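Local atomic coordinates of putative periplasmic protein (Salmonella enterica, PDB entry 3OE3), a protein that probably inhibits C-type lysozyme in the periplasm, defending the bacterium against host lysozymes. Residues M43-M48 with A52-I57; A72-V75 with P81-S84. All coordinates share one frame; numbering follows the deposited sequence.

In the fold
From the N terminus, the chain lays down the strands 5-12, 16-24 and 30-36 before either contact begins. Contact 1 then joins the end of strand 39-45 to strand 52-56, closing a short hairpin. After strand 64-68, contact 2 pairs strand 71-76 with the first part of strand 80-88 and closes a second hairpin. The two follow one another in series, neither nested nor crossed, with centres about 14 Å apart. Strand 64-68 lies between them in the antiparallel order and pairs with both, through Tyr54 of contact 1 and Glu73 and Val75 of contact 2. Both hairpins lie in one antiparallel sheet of eight strands, closed into a barrel.

Contact 1 (M43-M48 with A52-I57); sequences MRLMKM and ANYEAI
Antiparallel strand pairing joins residues 43-48 to residues 52-57 at the end of a hairpin in the barrel wall. Arg44 and Glu55 form the hydrogen-bonded pair: Arg44 N reaches Glu55 O at 2.8 Å, and Glu55 N returns a bond to Arg44 O. One step on, Met46 N points almost straight at Asn53 O, 2.7 Å away with an angle of 175° at the hydrogen. A water then carries the ladder further, donating to Met46 O and accepting from Asn53 N.

The two faces of this beta hairpin differ in chemistry. On the one bearing Leu45 and Tyr54, Leu45 CD1 sits over a face of the Tyr54 ring, 4.1 Å from its centroid and displaced toward the rim, a CH-pi contact; the same methyl also meets Ala52 CB. Met43 CB packs on Tyr54 CB at 3.9 Å. Tyr54 continues on to Leu65 of strand 64-68 and Ala32 of strand 30-36.

On the other face, the side chains of Arg44 and Glu55 run alongside each other. A bend at chi3 (-59°) turns the guanidinium of Arg44 so that its NH1 edge comes toward Glu55 OE2. This salt bridge is long, with a weak bond from Arg44 NH1 to Glu55 OE2 at 3.4 Å and the two planes 60° apart. Met46, present as selenomethionine, crosses Glu55 at about a right angle, and its CE ends against Asn53 CB at 3.6 Å. Met48, likewise selenomethionine, sets its SE 3.8 Å from Asn53 ND2, while Asn53 OD1 takes a weak bond from Thr67 N.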
loop_
_atom_site.group_PDB
_atom_site.type_symbol
_atom_site.label_atom_id
_atom_site.label_comp_id
_atom_site.label_asym_id
_atom_site.label_seq_id
_atom_site.Cartn_x
_atom_site.Cartn_y
_atom_site.Cartn_z
HETATM N N MSE C 43 6.443 3.544 -2.910
HETATM C CA MSE C 43 7.738 3.526 -3.568
HETATM C C MSE C 43 7.591 3.561 -5.080
HETATM O O MSE C 43 6.588 3.095 -5.622
HETATM C CB MSE C 43 8.503 2.279 -3.156
HETATM C CG MSE C 43 8.416 2.017 -1.672
HETATM SE SE MSE C 43 9.362 0.373 -1.207
HETATM C CE MSE C 43 11.141 1.090 -1.058
ATOM N N ARG C 44 8.608 4.089 -5.756
ATOM C CA ARG C 44 8.610 4.183 -7.215
ATOM C C ARG C 44 9.722 3.285 -7.753
ATOM O O ARG C 44 10.741 3.072 -7.091
ATOM C CB ARG C 44 8.850 5.636 -7.658
ATOM C CG ARG C 44 10.228 6.158 -7.256
ATOM C CD ARG C 44 10.508 7.535 -7.815
ATOM N NE ARG C 44 10.446 7.531 -9.272
ATOM C CZ ARG C 44 11.478 7.254 -10.068
ATOM N NH1 ARG C 44 12.667 6.963 -9.553
ATOM N NH2 ARG C 44 11.317 7.276 -11.384
ATOM N N LEU C 45 9.534 2.745 -8.952
ATOM C CA LEU C 45 10.574 1.967 -9.606
ATOM C C LEU C 45 11.721 2.877 -10.046
ATOM O O LEU C 45 11.496 3.931 -10.657
ATOM C CB LEU C 45 10.003 1.219 -10.817
ATOM C CG LEU C 45 10.984 0.337 -11.586
ATOM C CD1 LEU C 45 11.221 -0.966 -10.856
ATOM C CD2 LEU C 45 10.487 0.076 -13.021
HETATM N N MSE C 46 12.947 2.464 -9.734
HETATM C CA MSE C 46 14.136 3.158 -10.217
HETATM C C MSE C 46 14.519 2.605 -11.583
HETATM O O MSE C 46 14.887 1.441 -11.715
HETATM C CB MSE C 46 15.300 3.002 -9.234
HETATM C CG MSE C 46 15.120 3.800 -7.949
HETATM SE SE MSE C 46 16.592 3.533 -6.676
HETATM C CE MSE C 46 16.310 1.710 -6.335
ATOM N N LYS C 47 14.441 3.442 -12.602
ATOM C CA LYS C 47 14.844 2.992 -13.931
ATOM C C LYS C 47 16.350 2.714 -13.991
ATOM O O LYS C 47 17.136 3.524 -14.476
ATOM C CB LYS C 47 14.395 3.974 -15.010
ATOM C CG LYS C 47 12.993 3.686 -15.539
ATOM C CD LYS C 47 11.930 3.874 -14.471
ATOM C CE LYS C 47 11.137 5.145 -14.727
ATOM N NZ LYS C 47 10.616 5.174 -16.121
HETATM N N MSE C 48 16.740 1.551 -13.483
HETATM C CA MSE C 48 18.143 1.168 -13.424
HETATM C C MSE C 48 18.315 -0.311 -13.737
HETATM O O MSE C 48 17.400 -0.962 -14.241
HETATM C CB MSE C 48 18.711 1.454 -12.037
HETATM C CG MSE C 48 18.031 0.658 -10.948
HETATM SE SE MSE C 48 18.959 0.736 -9.241
HETATM C CE MSE C 48 18.830 2.641 -8.882
ATOM N N ALA C 52 14.051 -5.270 -10.592
ATOM C CA ALA C 52 13.086 -4.239 -10.256
ATOM C C ALA C 52 13.370 -3.695 -8.861
ATOM O O ALA C 52 13.142 -4.368 -7.858
ATOM C CB ALA C 52 11.670 -4.776 -10.369
ATOM N N ASN C 53 13.885 -2.473 -8.820
ATOM C CA ASN C 53 14.347 -1.859 -7.593
ATOM C C ASN C 53 13.569 -0.594 -7.327
ATOM O O ASN C 53 13.383 0.240 -8.224
ATOM C CB ASN C 53 15.835 -1.548 -7.704
ATOM C CG ASN C 53 16.637 -2.755 -8.145
ATOM O OD1 ASN C 53 16.638 -3.782 -7.478
ATOM N ND2 ASN C 53 17.292 -2.646 -9.286
ATOM N N TYR C 54 13.100 -0.453 -6.095
ATOM C CA TYR C 54 12.174 0.626 -5.750
ATOM C C TYR C 54 12.735 1.514 -4.654
ATOM O O TYR C 54 13.486 1.055 -3.792
ATOM C CB TYR C 54 10.819 0.053 -5.295
ATOM C CG TYR C 54 10.117 -0.835 -6.305
ATOM C CD1 TYR C 54 10.507 -2.167 -6.479
ATOM C CD2 TYR C 54 9.065 -0.348 -7.091
ATOM C CE1 TYR C 54 9.877 -2.985 -7.403
ATOM C CE2 TYR C 54 8.431 -1.171 -8.016
ATOM C CZ TYR C 54 8.839 -2.482 -8.163
ATOM O OH TYR C 54 8.206 -3.303 -9.071
ATOM N N GLU C 55 12.350 2.785 -4.676
ATOM C CA GLU C 55 12.724 3.716 -3.616
ATOM C C GLU C 55 11.505 4.472 -3.116
ATOM O O GLU C 55 10.563 4.721 -3.860
ATOM C CB GLU C 55 13.798 4.702 -4.097
ATOM C CG GLU C 55 13.316 5.662 -5.162
ATOM C CD GLU C 55 14.341 6.749 -5.498
ATOM O OE1 GLU C 55 15.332 6.904 -4.751
ATOM O OE2 GLU C 55 14.138 7.452 -6.507
ATOM N N ALA C 56 11.522 4.839 -1.842
ATOM C CA ALA C 56 10.415 5.599 -1.276
ATOM C C ALA C 56 10.263 6.927 -1.998
ATOM O O ALA C 56 11.251 7.604 -2.298
ATOM C CB ALA C 56 10.645 5.824 0.224
ATOM N N ILE C 57 9.016 7.279 -2.290
ATOM C CA ILE C 57 8.699 8.542 -2.945
ATOM C C ILE C 57 8.929 9.717 -2.000
ATOM O O ILE C 57 9.342 10.796 -2.431
ATOM C CB ILE C 57 7.262 8.520 -3.472
ATOM C CG1 ILE C 57 7.164 7.437 -4.545
ATOM C CG2 ILE C 57 6.871 9.875 -4.040
ATOM C CD1 ILE C 57 5.790 7.125 -4.968
HETATM O O HOH W 1 14.798 -1.089 -11.093
#

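Contact 2 (A72-V75 with P81-S84); sequences AELV and PVLS
Backbone hydrogen bonds hold Leu74 to Val82 and Leu83, joining strand 71-76 to the start of strand 80-88. Leu74 N donates to Leu83 O at 2.9 Å. In return, Leu74 O accepts two bonds, from Val82 N at 2.8 Å and from Leu83 N at 3.1 Å. Two residues thus face one, the definition of a classic beta bulge, and the register slips by one before Val75 pairs with Pro81. The chain also turns a corner at Val82 and Leu83.

Apolar packing gathers around the same bulge. Leu74 CD2 rests 3.9 Å from Val82 CG1, the branch that a chi1 of 177° sets anti to the Val82 backbone N; the other branch, CG2, lies against the backbone of Val75 at its C atom. Leu74 and Leu83 meet through their CB atoms at 4.2 Å, and both side chains go on to touch Met18 of strand 16-24 and Gln36 of strand 30-36.

The polar side-chain bond is made by Glu73, whose OE1 accepts a hydrogen bond from Asn85 N. The chain bends at chi2 (-83°) to get there, and on the way OE1 passes Ser84 CA in a close carbon contact of 3.2 Å.

The two bonds on Leu74 O thus keep strand 80-88 attached to its partner at the bulge, where regular pairing breaks, and Glu73 OE1 holds the same strand a little farther along, at Asn85 N.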
loop_
_atom_site.group_PDB
_atom_site.type_symbol
_atom_site.label_atom_id
_atom_site.label_comp_id
_atom_site.label_asym_id
_atom_site.label_seq_id
_atom_site.Cartn_x
_atom_site.Cartn_y
_atom_site.Cartn_z
ATOM N N ALA C 72 14.070 -10.882 -2.987
ATOM C CA ALA C 72 14.004 -9.469 -2.642
ATOM C C ALA C 72 14.820 -9.192 -1.384
ATOM O O ALA C 72 15.093 -10.097 -0.590
ATOM C CB ALA C 72 12.558 -9.038 -2.431
ATOM N N GLU C 73 15.180 -7.925 -1.208
ATOM C CA GLU C 73 15.894 -7.462 -0.032
ATOM C C GLU C 73 15.368 -6.079 0.288
ATOM O O GLU C 73 15.241 -5.245 -0.607
ATOM C CB GLU C 73 17.404 -7.363 -0.308
ATOM C CG GLU C 73 18.050 -8.631 -0.856
ATOM C CD GLU C 73 18.421 -9.618 0.236
ATOM O OE1 GLU C 73 18.391 -9.230 1.417
ATOM O OE2 GLU C 73 18.749 -10.778 -0.088
ATOM N N LEU C 74 15.059 -5.832 1.554
ATOM C CA LEU C 74 14.687 -4.493 1.997
ATOM C C LEU C 74 15.780 -3.907 2.880
ATOM O O LEU C 74 16.220 -4.518 3.866
ATOM C CB LEU C 74 13.336 -4.491 2.740
ATOM C CG LEU C 74 12.838 -3.128 3.236
ATOM C CD1 LEU C 74 12.486 -2.211 2.074
ATOM C CD2 LEU C 74 11.639 -3.313 4.174
ATOM N N VAL C 75 16.232 -2.726 2.482
ATOM C CA VAL C 75 17.264 -2.005 3.220
ATOM C C VAL C 75 16.828 -0.573 3.526
ATOM O O VAL C 75 15.815 -0.084 3.009
ATOM C CB VAL C 75 18.617 -1.988 2.463
ATOM C CG1 VAL C 75 19.068 -3.417 2.139
ATOM C CG2 VAL C 75 18.525 -1.146 1.204
ATOM N N PRO C 81 20.541 -3.596 6.352
ATOM C CA PRO C 81 19.494 -4.609 6.191
ATOM C C PRO C 81 18.290 -4.345 7.077
ATOM O O PRO C 81 18.438 -4.025 8.257
ATOM C CB PRO C 81 20.188 -5.910 6.611
ATOM C CG PRO C 81 21.645 -5.641 6.412
ATOM C CD PRO C 81 21.830 -4.193 6.746
ATOM N N VAL C 82 17.103 -4.483 6.500
ATOM C CA VAL C 82 15.870 -4.429 7.265
ATOM C C VAL C 82 15.218 -5.809 7.224
ATOM O O VAL C 82 14.946 -6.408 8.267
ATOM C CB VAL C 82 14.918 -3.370 6.718
ATOM C CG1 VAL C 82 13.610 -3.388 7.496
ATOM C CG2 VAL C 82 15.579 -1.996 6.780
ATOM N N LEU C 83 15.010 -6.327 6.019
ATOM C CA LEU C 83 14.536 -7.693 5.835
ATOM C C LEU C 83 15.406 -8.323 4.758
ATOM O O LEU C 83 15.608 -7.719 3.704
ATOM C CB LEU C 83 13.056 -7.714 5.449
ATOM C CG LEU C 83 12.074 -7.297 6.535
ATOM C CD1 LEU C 83 10.692 -7.095 5.931
ATOM C CD2 LEU C 83 12.029 -8.342 7.655
ATOM N N SER C 84 15.936 -9.523 5.022
ATOM C CA SER C 84 16.993 -10.088 4.180
ATOM C C SER C 84 16.626 -11.459 3.641
ATOM O O SER C 84 15.845 -12.192 4.261
ATOM C CB SER C 84 18.308 -10.214 4.961
ATOM O OG SER C 84 18.778 -8.964 5.446
#